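Local coordinates for protein glycosyltransferase (Streptomyces viridochromogenes, PDB 2IUY) that is a retaining GT-B glycosyltransferase of family GT4 that takes part in avilamycin A biosynthesis, binds UDP and probably transfers a sugar from a nucleotide donor, at residues 3-8 against 84-89; 165-170 against 191-196; 177-182 against 289-294. All coordinates share one frame; numbering follows the deposited sequence.

Interaction 1: residues 3-8 against 84-89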
ATOM      1  N   PRO A   3     -22.111  15.208  -7.061  1.00 21.81           N
ATOM      2  CA  PRO A   3     -21.690  13.897  -6.530  1.00 20.45           C
ATOM      3  C   PRO A   3     -21.410  12.940  -7.675  1.00 18.93           C
ATOM      4  O   PRO A   3     -22.234  12.772  -8.590  1.00 20.18           O
ATOM      5  CB  PRO A   3     -22.880  13.419  -5.717  1.00 20.82           C
ATOM      6  CG  PRO A   3     -24.055  14.264  -6.165  1.00 22.48           C
ATOM      7  CD  PRO A   3     -23.578  15.302  -7.158  1.00 22.75           C
ATOM      8  N   LEU A   4     -20.243  12.327  -7.623  1.00 15.45           N
ATOM      9  CA  LEU A   4     -19.756  11.483  -8.711  1.00 11.95           C
ATOM     10  C   LEU A   4     -20.139  10.065  -8.370  1.00 10.81           C
ATOM     11  O   LEU A   4     -20.321   9.703  -7.160  1.00  8.16           O
ATOM     12  CB  LEU A   4     -18.225  11.695  -8.867  1.00 10.94           C
ATOM     13  CG  LEU A   4     -17.871  13.094  -9.392  1.00 11.01           C
ATOM     14  CD1 LEU A   4     -16.381  13.422  -9.392  1.00 10.61           C
ATOM     15  CD2 LEU A   4     -18.457  13.361 -10.826  1.00  8.58           C
ATOM     16  N   LYS A   5     -20.378   9.290  -9.435  1.00  9.25           N
ATOM     17  CA  LYS A   5     -20.485   7.840  -9.340  1.00  8.95           C
ATOM     18  C   LYS A   5     -19.159   7.294  -9.798  1.00  9.02           C
ATOM     19  O   LYS A   5     -18.740   7.576 -10.909  1.00  7.65           O
ATOM     20  CB  LYS A   5     -21.662   7.298 -10.153  1.00  9.01           C
ATOM     21  CG  LYS A   5     -23.017   7.931  -9.703  1.00 11.63           C
ATOM     22  CD  LYS A   5     -24.149   6.984  -9.980  1.00 17.78           C
ATOM     23  CE  LYS A   5     -24.879   7.193 -11.257  1.00 26.08           C
ATOM     24  NZ  LYS A   5     -25.842   5.992 -11.489  1.00 29.48           N
ATOM     25  N   VAL A   6     -18.450   6.612  -8.891  1.00  9.19           N
ATOM     26  CA  VAL A   6     -17.066   6.179  -9.163  1.00  8.24           C
ATOM     27  C   VAL A   6     -17.021   4.649  -9.124  1.00  8.97           C
ATOM     28  O   VAL A   6     -17.404   4.024  -8.115  1.00  9.83           O
ATOM     29  CB  VAL A   6     -16.004   6.757  -8.180  1.00  8.46           C
ATOM     30  CG1 VAL A   6     -14.526   6.348  -8.620  1.00  7.68           C
ATOM     31  CG2 VAL A   6     -16.135   8.323  -7.958  1.00  9.43           C
ATOM     32  N   ALA A   7     -16.609   4.049 -10.232  1.00  8.90           N
ATOM     33  CA  ALA A   7     -16.345   2.618 -10.276  1.00  9.51           C
ATOM     34  C   ALA A   7     -14.886   2.426  -9.923  1.00 10.73           C
ATOM     35  O   ALA A   7     -14.018   2.896 -10.666  1.00 11.31           O
ATOM     36  CB  ALA A   7     -16.639   2.058 -11.651  1.00  8.47           C
ATOM     37  N   LEU A   8     -14.630   1.780  -8.770  1.00 11.15           N
ATOM     38  CA  LEU A   8     -13.280   1.511  -8.265  1.00 11.18           C
ATOM     39  C   LEU A   8     -12.984   0.079  -8.548  1.00 11.58           C
ATOM     40  O   LEU A   8     -13.693  -0.763  -8.015  1.00 11.29           O
ATOM     41  CB  LEU A   8     -13.180   1.662  -6.744  1.00 11.53           C
ATOM     42  CG  LEU A   8     -12.971   3.016  -6.100  1.00 12.35           C
ATOM     43  CD1 LEU A   8     -12.869   2.810  -4.538  1.00  8.62           C
ATOM     44  CD2 LEU A   8     -11.751   3.747  -6.736  1.00  9.41           C
ATOM     45  N   ASP A  84     -23.772   3.115 -15.703  1.00 14.64           N
ATOM     46  CA  ASP A  84     -23.916   4.536 -15.615  1.00 15.18           C
ATOM     47  C   ASP A  84     -23.009   5.111 -14.500  1.00 13.67           C
ATOM     48  O   ASP A  84     -23.478   5.482 -13.445  1.00 12.74           O
ATOM     49  CB  ASP A  84     -25.397   4.866 -15.366  1.00 15.36           C
ATOM     50  CG  ASP A  84     -25.698   6.365 -15.441  1.00 19.10           C
ATOM     51  OD1 ASP A  84     -24.869   7.128 -15.984  1.00 17.54           O
ATOM     52  OD2 ASP A  84     -26.790   6.772 -14.983  1.00 22.00           O
ATOM     53  N   VAL A  85     -21.698   5.208 -14.730  1.00 13.79           N
ATOM     54  CA  VAL A  85     -20.826   5.862 -13.720  1.00 12.37           C
ATOM     55  C   VAL A  85     -20.089   6.997 -14.370  1.00 11.68           C
ATOM     56  O   VAL A  85     -19.963   7.006 -15.580  1.00 11.92           O
ATOM     57  CB  VAL A  85     -19.814   4.898 -13.062  1.00 13.42           C
ATOM     58  CG1 VAL A  85     -20.527   3.874 -12.155  1.00 11.92           C
ATOM     59  CG2 VAL A  85     -18.896   4.229 -14.102  1.00 13.23           C
ATOM     60  N   ASP A  86     -19.583   7.952 -13.598  1.00 10.51           N
ATOM     61  CA  ASP A  86     -18.874   9.057 -14.207  1.00 10.05           C
ATOM     62  C   ASP A  86     -17.390   8.742 -14.480  1.00  9.28           C
ATOM     63  O   ASP A  86     -16.786   9.317 -15.397  1.00  7.76           O
ATOM     64  CB  ASP A  86     -18.983  10.303 -13.354  1.00 10.82           C
ATOM     65  CG  ASP A  86     -20.436  10.716 -13.098  1.00 15.19           C
ATOM     66  OD1 ASP A  86     -21.154  11.104 -14.066  1.00 17.87           O
ATOM     67  OD2 ASP A  86     -20.871  10.564 -11.934  1.00 15.17           O
ATOM     68  N   VAL A  87     -16.841   7.827 -13.680  1.00  8.94           N
ATOM     69  CA  VAL A  87     -15.400   7.600 -13.572  1.00  9.49           C
ATOM     70  C   VAL A  87     -15.190   6.125 -13.315  1.00  8.47           C
ATOM     71  O   VAL A  87     -15.837   5.541 -12.431  1.00  8.68           O
ATOM     72  CB  VAL A  87     -14.784   8.371 -12.315  1.00 10.21           C
ATOM     73  CG1 VAL A  87     -13.291   8.046 -12.119  1.00 11.36           C
ATOM     74  CG2 VAL A  87     -14.979   9.899 -12.420  1.00 11.08           C
ATOM     75  N   VAL A  88     -14.292   5.530 -14.092  1.00  8.20           N
ATOM     76  CA  VAL A  88     -13.729   4.216 -13.782  1.00  7.34           C
ATOM     77  C   VAL A  88     -12.294   4.421 -13.340  1.00  7.28           C
ATOM     78  O   VAL A  88     -11.485   4.876 -14.099  1.00  7.12           O
ATOM     79  CB  VAL A  88     -13.782   3.255 -15.001  1.00  8.00           C
ATOM     80  CG1 VAL A  88     -13.015   1.942 -14.746  1.00  5.94           C
ATOM     81  CG2 VAL A  88     -15.250   2.954 -15.351  1.00  6.11           C
ATOM     82  N   HIS A  89     -12.007   4.061 -12.095  1.00  6.45           N
ATOM     83  CA  HIS A  89     -10.712   4.240 -11.479  1.00  5.87           C
ATOM     84  C   HIS A  89     -10.115   2.866 -11.200  1.00  6.58           C
ATOM     85  O   HIS A  89     -10.523   2.175 -10.247  1.00  6.21           O
ATOM     86  CB  HIS A  89     -10.897   5.083 -10.193  1.00  4.62           C
ATOM     87  CG  HIS A  89      -9.618   5.460  -9.514  1.00  5.43           C
ATOM     88  ND1 HIS A  89      -9.593   6.284  -8.406  1.00  6.70           N
ATOM     89  CD2 HIS A  89      -8.329   5.105  -9.749  1.00  5.51           C
ATOM     90  CE1 HIS A  89      -8.337   6.460  -8.020  1.00  8.39           C
ATOM     91  NE2 HIS A  89      -7.555   5.743  -8.810  1.00  8.36           N
TER
HETATM   92  O   HOH W   1     -22.609  12.489 -11.273  1.00 23.92           O
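D86 points at the start of strand 5-8 and turns its carboxylate onto the backbone of L4 and K5. With CG anti to its own carbonyl carbon (chi1 -57°), D86 OD2 takes the N-H of K5 at 2.8 Å in an almost straight bond, using the anti lone pair. A buried L4 crosses this carboxylate at about a right angle, its CD2 coming to 3.9 Å from D86 OD2. A water donates to the same oxygen and to the carbonyl O of P3. The side chain of K5 crosses that of D86 obliquely; it bends at chi3 (-96°) and brings NZ weakly onto D84 O, with D84 OD2 at 3.7 Å from K5 NZ in a long salt bridge.

Further on, the strands pair in parallel inside the N-terminal Rossmann-like sheet. A7 N donates to V87 O at 2.8 Å, and H89 N reaches A7 O at 2.7 Å, nearly along the C=O axis. V6 and V87 lie side by side on one face, CG1 to CG1 4.1 Å, both touching Y332 of helix 321-336. On the other face A7 CB meets V85 CG2 at 4.0 Å and also V88 CG2. L8 extends CD2 alongside the imidazole of H89, whose ND1 is bonded to Y332 OH and NE2 to S110 OG.

D86 N also donates to K5 O at 2.8 Å, where V87 N adds only a weak bond; D86 thus holds K5 by both backbone polar atoms, and the two donors on OD2 would probably stabilise its ionised form.

Interaction 2: residues 165-170 against 191-196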
ATOM      1  N   LEU A 165      10.764  -4.926  16.955  1.00 12.11           N
ATOM      2  CA  LEU A 165      10.679  -4.242  15.629  1.00 10.87           C
ATOM      3  C   LEU A 165       9.749  -5.074  14.723  1.00 10.20           C
ATOM      4  O   LEU A 165       9.433  -6.213  15.068  1.00 10.65           O
ATOM      5  CB  LEU A 165      12.047  -4.034  15.005  1.00  9.06           C
ATOM      6  CG  LEU A 165      13.087  -3.291  15.881  1.00  9.52           C
ATOM      7  CD1 LEU A 165      14.447  -3.028  15.150  1.00  6.07           C
ATOM      8  CD2 LEU A 165      12.515  -1.989  16.441  1.00  8.37           C
ATOM      9  N   LEU A 166       9.246  -4.509  13.637  1.00  8.85           N
ATOM     10  CA  LEU A 166       8.188  -5.201  12.902  1.00  9.02           C
ATOM     11  C   LEU A 166       8.432  -5.119  11.418  1.00  8.62           C
ATOM     12  O   LEU A 166       8.629  -4.025  10.891  1.00  7.57           O
ATOM     13  CB  LEU A 166       6.797  -4.636  13.200  1.00  9.02           C
ATOM     14  CG  LEU A 166       5.641  -5.219  12.364  1.00  9.35           C
ATOM     15  CD1 LEU A 166       5.330  -6.676  12.726  1.00  9.11           C
ATOM     16  CD2 LEU A 166       4.359  -4.372  12.550  1.00  9.06           C
ATOM     17  N   PHE A 167       8.420  -6.286  10.757  1.00  6.96           N
ATOM     18  CA  PHE A 167       8.459  -6.309   9.325  1.00  8.59           C
ATOM     19  C   PHE A 167       7.104  -6.856   8.873  1.00  9.31           C
ATOM     20  O   PHE A 167       6.687  -7.903   9.333  1.00  7.35           O
ATOM     21  CB  PHE A 167       9.633  -7.175   8.816  1.00  7.83           C
ATOM     22  CG  PHE A 167       9.610  -7.402   7.343  1.00  9.47           C
ATOM     23  CD1 PHE A 167      10.401  -6.621   6.487  1.00 11.03           C
ATOM     24  CD2 PHE A 167       8.786  -8.410   6.788  1.00 10.89           C
ATOM     25  CE1 PHE A 167      10.355  -6.838   5.072  1.00  9.42           C
ATOM     26  CE2 PHE A 167       8.743  -8.621   5.401  1.00 11.32           C
ATOM     27  CZ  PHE A 167       9.548  -7.820   4.552  1.00  8.65           C
HETATM   28  N   MSE A 168       6.432  -6.137   7.978  1.00 10.52           N
HETATM   29  CA  MSE A 168       5.111  -6.533   7.552  1.00 14.07           C
HETATM   30  C   MSE A 168       4.982  -6.474   6.038  1.00 13.95           C
HETATM   31  O   MSE A 168       4.871  -5.384   5.442  1.00 15.13           O
HETATM   32  CB  MSE A 168       4.022  -5.687   8.258  1.00 12.91           C
HETATM   33  CG  MSE A 168       2.646  -6.146   7.835  1.00 17.41           C
HETATM   34 SE   MSE A 168       1.264  -5.316   8.841  1.00 24.84          SE
HETATM   35  CE  MSE A 168       1.381  -6.443  10.428  1.00 16.51           C
ATOM     36  N   GLY A 169       5.041  -7.642   5.413  1.00 13.81           N
ATOM     37  CA  GLY A 169       4.890  -7.786   3.978  1.00 14.06           C
ATOM     38  C   GLY A 169       5.303  -9.199   3.559  1.00 14.00           C
ATOM     39  O   GLY A 169       5.532 -10.072   4.400  1.00 12.47           O
ATOM     40  N   ARG A 170       5.423  -9.418   2.263  1.00 13.85           N
ATOM     41  CA  ARG A 170       5.918 -10.716   1.771  1.00 15.51           C
ATOM     42  C   ARG A 170       7.407 -10.879   2.097  1.00 12.23           C
ATOM     43  O   ARG A 170       8.195  -9.956   1.911  1.00 10.49           O
ATOM     44  CB  ARG A 170       5.661 -10.868   0.274  1.00 14.45           C
ATOM     45  CG  ARG A 170       4.192 -11.252  -0.059  1.00 20.29           C
ATOM     46  CD  ARG A 170       4.036 -11.448  -1.607  1.00 21.81           C
ATOM     47  NE  ARG A 170       4.607 -10.254  -2.232  1.00 32.02           N
ATOM     48  CZ  ARG A 170       5.820 -10.173  -2.782  1.00 35.51           C
ATOM     49  NH1 ARG A 170       6.600 -11.265  -2.897  1.00 32.08           N
ATOM     50  NH2 ARG A 170       6.220  -8.985  -3.262  1.00 36.72           N
ATOM     51  N   LEU A 191      12.689  -9.024  15.849  1.00 13.80           N
ATOM     52  CA  LEU A 191      11.982  -8.685  14.652  1.00 11.77           C
ATOM     53  C   LEU A 191      10.878  -9.727  14.433  1.00 11.46           C
ATOM     54  O   LEU A 191      11.150 -10.902  14.126  1.00  9.60           O
ATOM     55  CB  LEU A 191      12.924  -8.663  13.449  1.00 11.67           C
ATOM     56  CG  LEU A 191      12.240  -8.370  12.102  1.00 11.75           C
ATOM     57  CD1 LEU A 191      11.856  -6.910  12.007  1.00  8.15           C
ATOM     58  CD2 LEU A 191      13.163  -8.773  10.945  1.00 10.33           C
ATOM     59  N   VAL A 192       9.633  -9.263  14.580  1.00 10.19           N
ATOM     60  CA  VAL A 192       8.480  -9.999  14.094  1.00 10.32           C
ATOM     61  C   VAL A 192       8.374  -9.900  12.566  1.00 10.56           C
ATOM     62  O   VAL A 192       8.376  -8.803  11.989  1.00 10.12           O
ATOM     63  CB  VAL A 192       7.201  -9.507  14.796  1.00 10.92           C
ATOM     64  CG1 VAL A 192       5.983 -10.200  14.247  1.00 10.40           C
ATOM     65  CG2 VAL A 192       7.324  -9.778  16.280  1.00 11.08           C
ATOM     66  N   LEU A 193       8.366 -11.063  11.927  1.00 11.37           N
ATOM     67  CA  LEU A 193       8.191 -11.171  10.505  1.00 12.59           C
ATOM     68  C   LEU A 193       6.761 -11.574  10.247  1.00 13.14           C
ATOM     69  O   LEU A 193       6.416 -12.775  10.311  1.00 12.48           O
ATOM     70  CB  LEU A 193       9.115 -12.225   9.905  1.00 13.59           C
ATOM     71  CG  LEU A 193      10.559 -11.928   9.570  1.00 14.28           C
ATOM     72  CD1 LEU A 193      11.151 -13.253   9.108  1.00 15.03           C
ATOM     73  CD2 LEU A 193      10.601 -10.977   8.432  1.00 15.14           C
ATOM     74  N   ALA A 194       5.940 -10.557   9.984  1.00 12.85           N
ATOM     75  CA  ALA A 194       4.518 -10.724   9.762  1.00 14.25           C
ATOM     76  C   ALA A 194       4.111 -10.578   8.278  1.00 15.54           C
ATOM     77  O   ALA A 194       3.883  -9.471   7.769  1.00 18.13           O
ATOM     78  CB  ALA A 194       3.742  -9.755  10.620  1.00 13.50           C
ATOM     79  N   GLY A 195       3.963 -11.706   7.609  1.00 15.28           N
ATOM     80  CA  GLY A 195       3.476 -11.751   6.243  1.00 14.45           C
ATOM     81  C   GLY A 195       3.789 -13.121   5.674  1.00 14.40           C
ATOM     82  O   GLY A 195       4.441 -13.940   6.357  1.00 13.26           O
ATOM     83  N   PRO A 196       3.326 -13.378   4.425  1.00 14.58           N
ATOM     84  CA  PRO A 196       3.558 -14.661   3.805  1.00 14.91           C
ATOM     85  C   PRO A 196       5.042 -14.888   3.486  1.00 14.90           C
ATOM     86  O   PRO A 196       5.690 -14.053   2.867  1.00 15.09           O
ATOM     87  CB  PRO A 196       2.696 -14.618   2.538  1.00 13.84           C
ATOM     88  CG  PRO A 196       2.508 -13.200   2.230  1.00 15.23           C
ATOM     89  CD  PRO A 196       2.562 -12.464   3.550  1.00 14.73           C
TER
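The beta-alpha-beta unit of strand 165-168, helix 177-187 and strand 191-194 closes here, its two strands lying next to each other in the second sheet of the GT-B fold. They run parallel, 17° apart in direction, in the register L165 with L191 through F167 with L193. F167 N donates to V192 O at 2.8 Å, almost straight and nearly along the C=O axis, and A194 N returns a 2.8 Å bond to F167 O. The first rung, V192 N to L165 O at 3.1 Å, is less direct, the donor sitting 29° above the carbonyl plane.

On the face turned to helix 177-187, F167 has CG anti to the backbone N (chi1 172°), which sends its ring against A177 and A180 of the helix. L193, with CG beside its own N, carries CD2 obliquely to 3.5 Å from F167 CD2, and L191 CD1 fills in beside F167 CB at 3.9 Å. This is the right-handed crossover of a Rossmann-like domain, the helix lying over these three side chains. On the reverse face L166 CD1 touches both V192 CG1, at 3.9 Å, and A194 CB, and helix 222-231 packs on L166 and on selenomethionine M168.

At G169 and G195 the chains stay close. G169 N makes a weak bond to A194 O, and G195 CA, which carries no side chain, comes to 3.2 Å from G169 O in a CA-H...O contact. R170 lays CG against P196 CG at 3.4 Å, then bends at chi3 so that NE bonds to the OH of Y29, a UDP-binding residue, and NH2 to H174 NE2.

Interaction 3: residues 177-182 against 289-294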
ATOM      1  N   ALA A 177      13.466  -8.409   3.796  1.00  7.30           N
ATOM      2  CA  ALA A 177      13.244  -9.116   5.076  1.00  8.55           C
ATOM      3  C   ALA A 177      14.576  -9.430   5.765  1.00  9.04           C
ATOM      4  O   ALA A 177      14.716  -9.293   6.997  1.00  9.98           O
ATOM      5  CB  ALA A 177      12.401 -10.406   4.873  1.00  6.48           C
ATOM      6  N   LEU A 178      15.539  -9.862   4.963  1.00  8.85           N
ATOM      7  CA  LEU A 178      16.862 -10.249   5.459  1.00  8.51           C
ATOM      8  C   LEU A 178      17.599  -9.068   6.035  1.00  8.12           C
ATOM      9  O   LEU A 178      18.146  -9.114   7.136  1.00  7.61           O
ATOM     10  CB  LEU A 178      17.695 -10.901   4.336  1.00  8.66           C
ATOM     11  CG  LEU A 178      19.153 -11.206   4.781  1.00 10.50           C
ATOM     12  CD1 LEU A 178      19.147 -12.433   5.706  1.00 13.54           C
ATOM     13  CD2 LEU A 178      20.016 -11.470   3.608  1.00 11.40           C
ATOM     14  N   GLU A 179      17.586  -7.981   5.295  1.00  8.53           N
ATOM     15  CA  GLU A 179      18.167  -6.718   5.766  1.00  9.18           C
ATOM     16  C   GLU A 179      17.492  -6.130   7.001  1.00  9.04           C
ATOM     17  O   GLU A 179      18.143  -5.521   7.831  1.00 11.55           O
ATOM     18  CB  GLU A 179      18.182  -5.712   4.614  1.00  8.79           C
ATOM     19  CG  GLU A 179      19.162  -6.111   3.474  1.00  8.39           C
ATOM     20  CD  GLU A 179      18.612  -7.153   2.487  1.00 13.41           C
ATOM     21  OE1 GLU A 179      17.404  -7.531   2.522  1.00 14.56           O
ATOM     22  OE2 GLU A 179      19.402  -7.613   1.641  1.00 15.64           O
ATOM     23  N   ALA A 180      16.190  -6.286   7.110  1.00  9.20           N
ATOM     24  CA  ALA A 180      15.457  -5.927   8.313  1.00  8.89           C
ATOM     25  C   ALA A 180      15.901  -6.817   9.496  1.00  9.24           C
ATOM     26  O   ALA A 180      16.038  -6.340  10.652  1.00  8.94           O
ATOM     27  CB  ALA A 180      13.971  -6.070   8.058  1.00  7.76           C
ATOM     28  N   ALA A 181      16.129  -8.106   9.237  1.00  8.94           N
ATOM     29  CA  ALA A 181      16.664  -8.986  10.319  1.00 10.23           C
ATOM     30  C   ALA A 181      18.030  -8.448  10.780  1.00 10.74           C
ATOM     31  O   ALA A 181      18.261  -8.282  11.995  1.00 11.66           O
ATOM     32  CB  ALA A 181      16.762 -10.463   9.861  1.00  8.44           C
ATOM     33  N   ALA A 182      18.893  -8.101   9.818  1.00 10.13           N
ATOM     34  CA  ALA A 182      20.213  -7.537  10.108  1.00 10.03           C
ATOM     35  C   ALA A 182      20.100  -6.236  10.919  1.00 11.05           C
ATOM     36  O   ALA A 182      20.870  -5.983  11.826  1.00 10.63           O
ATOM     37  CB  ALA A 182      20.994  -7.261   8.796  1.00  8.25           C
ATOM     38  N   TYR A 289      21.259   0.474   2.072  1.00 12.58           N
ATOM     39  CA  TYR A 289      21.056  -0.861   1.549  1.00 12.93           C
ATOM     40  C   TYR A 289      21.993  -1.876   2.189  1.00 13.21           C
ATOM     41  O   TYR A 289      22.991  -1.509   2.799  1.00 12.84           O
ATOM     42  CB  TYR A 289      21.332  -0.837   0.051  1.00 12.98           C
ATOM     43  CG  TYR A 289      20.252  -0.212  -0.769  1.00 12.79           C
ATOM     44  CD1 TYR A 289      18.902  -0.517  -0.539  1.00 10.49           C
ATOM     45  CD2 TYR A 289      20.570   0.679  -1.786  1.00 13.90           C
ATOM     46  CE1 TYR A 289      17.906   0.036  -1.318  1.00 12.03           C
ATOM     47  CE2 TYR A 289      19.562   1.275  -2.561  1.00 16.12           C
ATOM     48  CZ  TYR A 289      18.249   0.936  -2.322  1.00 11.90           C
ATOM     49  OH  TYR A 289      17.293   1.490  -3.108  1.00 12.86           O
ATOM     50  N   GLY A 290      21.692  -3.161   2.011  1.00 13.99           N
ATOM     51  CA  GLY A 290      22.554  -4.234   2.533  1.00 12.79           C
ATOM     52  C   GLY A 290      22.282  -4.546   3.991  1.00 13.79           C
ATOM     53  O   GLY A 290      21.308  -4.059   4.568  1.00 12.03           O
ATOM     54  N   THR A 291      23.156  -5.377   4.560  1.00 14.71           N
ATOM     55  CA  THR A 291      23.065  -5.914   5.931  1.00 15.45           C
ATOM     56  C   THR A 291      24.166  -5.414   6.898  1.00 17.32           C
ATOM     57  O   THR A 291      24.274  -5.896   8.039  1.00 17.75           O
ATOM     58  CB  THR A 291      23.147  -7.467   5.936  1.00 15.07           C
ATOM     59  OG1 THR A 291      24.401  -7.916   5.382  1.00 15.47           O
ATOM     60  CG2 THR A 291      21.977  -8.116   5.199  1.00 11.90           C
ATOM     61  N   ASP A 292      25.007  -4.492   6.453  1.00 18.15           N
ATOM     62  CA  ASP A 292      26.176  -4.161   7.251  1.00 20.73           C
ATOM     63  C   ASP A 292      25.870  -2.895   8.062  1.00 19.84           C
ATOM     64  O   ASP A 292      26.154  -1.789   7.653  1.00 20.35           O
ATOM     65  CB  ASP A 292      27.449  -4.056   6.368  1.00 22.29           C
ATOM     66  CG  ASP A 292      27.519  -5.165   5.253  1.00 29.48           C
ATOM     67  OD1 ASP A 292      27.898  -6.344   5.541  1.00 35.20           O
ATOM     68  OD2 ASP A 292      27.217  -4.855   4.061  1.00 35.81           O
ATOM     69  N   PHE A 293      25.210  -3.067   9.195  1.00 19.32           N
ATOM     70  CA  PHE A 293      24.802  -1.928  10.010  1.00 19.03           C
ATOM     71  C   PHE A 293      25.698  -1.878  11.226  1.00 19.22           C
ATOM     72  O   PHE A 293      25.745  -2.869  11.986  1.00 19.55           O
ATOM     73  CB  PHE A 293      23.333  -2.053  10.448  1.00 17.64           C
ATOM     74  CG  PHE A 293      22.351  -2.016   9.307  1.00 17.71           C
ATOM     75  CD1 PHE A 293      22.074  -0.820   8.642  1.00 14.79           C
ATOM     76  CD2 PHE A 293      21.697  -3.189   8.900  1.00 14.87           C
ATOM     77  CE1 PHE A 293      21.152  -0.779   7.582  1.00 16.22           C
ATOM     78  CE2 PHE A 293      20.772  -3.170   7.853  1.00 14.57           C
ATOM     79  CZ  PHE A 293      20.514  -1.959   7.171  1.00 16.30           C
ATOM     80  N   ALA A 294      26.422  -0.763  11.401  1.00 19.95           N
ATOM     81  CA  ALA A 294      27.141  -0.515  12.673  1.00 20.37           C
ATOM     82  C   ALA A 294      26.115  -0.458  13.807  1.00 21.31           C
ATOM     83  O   ALA A 294      25.140   0.324  13.727  1.00 20.65           O
ATOM     84  CB  ALA A 294      27.939   0.767  12.594  1.00 20.66           C
TER
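Helix 177-187, the crossover helix of the second Rossmann-like domain in this GT-B enzyme, is met at its first turns by the loop that joins strand 284-286 to helix 295-303. Backbone turns shape the loop: D292 is the centre of an inverse gamma turn, with a weak bond from F293 N to T291 O, and A294 is the N-cap of the following helix. The N-H of G290 is bonded to the side chain of Q240.

The apolar contacts centre on T291 and A182. A182 points its methyl at the loop, and its CB is 3.6 Å from T291 CB. T291 has CG2 anti to its carbonyl carbon and OG1 in the crowded position between N and C (chi1 61°). This turns the methyl to the helix, where CG2 lies 3.9 Å from E179 CG and more loosely beside L178 CD2. The ring of F293 comes in obliquely past the same alanine, with F293 CD2 4.1 Å from A182 CB, and meets F183 of the same helix edge-to-face.

Other contacts set carbon against backbone oxygen. E179 has CG anti to its carbonyl carbon, which sets CG 3.2 Å from G290 O; the bend at chi2 then turns the carboxylate. The F293 ring, with CG anti to its carbonyl carbon (chi1 -64°), places CE2 3.5 Å from E179 O.

The three contacts fall in the two Rossmann-like halves of the GT-B fold. Interaction 1 belongs to the N-terminal sheet, its centre about 36 Å from that of interaction 2 and about 44 Å from that of interaction 3, and it lies away from the UDP site. Interactions 2 and 3 share helix 177-187 and touch directly: L191 CD2 is 3.5 Å from A181 N, and F167 CE1 is 3.7 Å from A177 CA. Interaction 2 lies nearest the UDP-binding residues, the side chain of R170 being about 3 Å from that of Y29 and that of M168 about 4 Å from that of V220; E179 of interaction 3 is about 8 Å from K175, side chain to side chain.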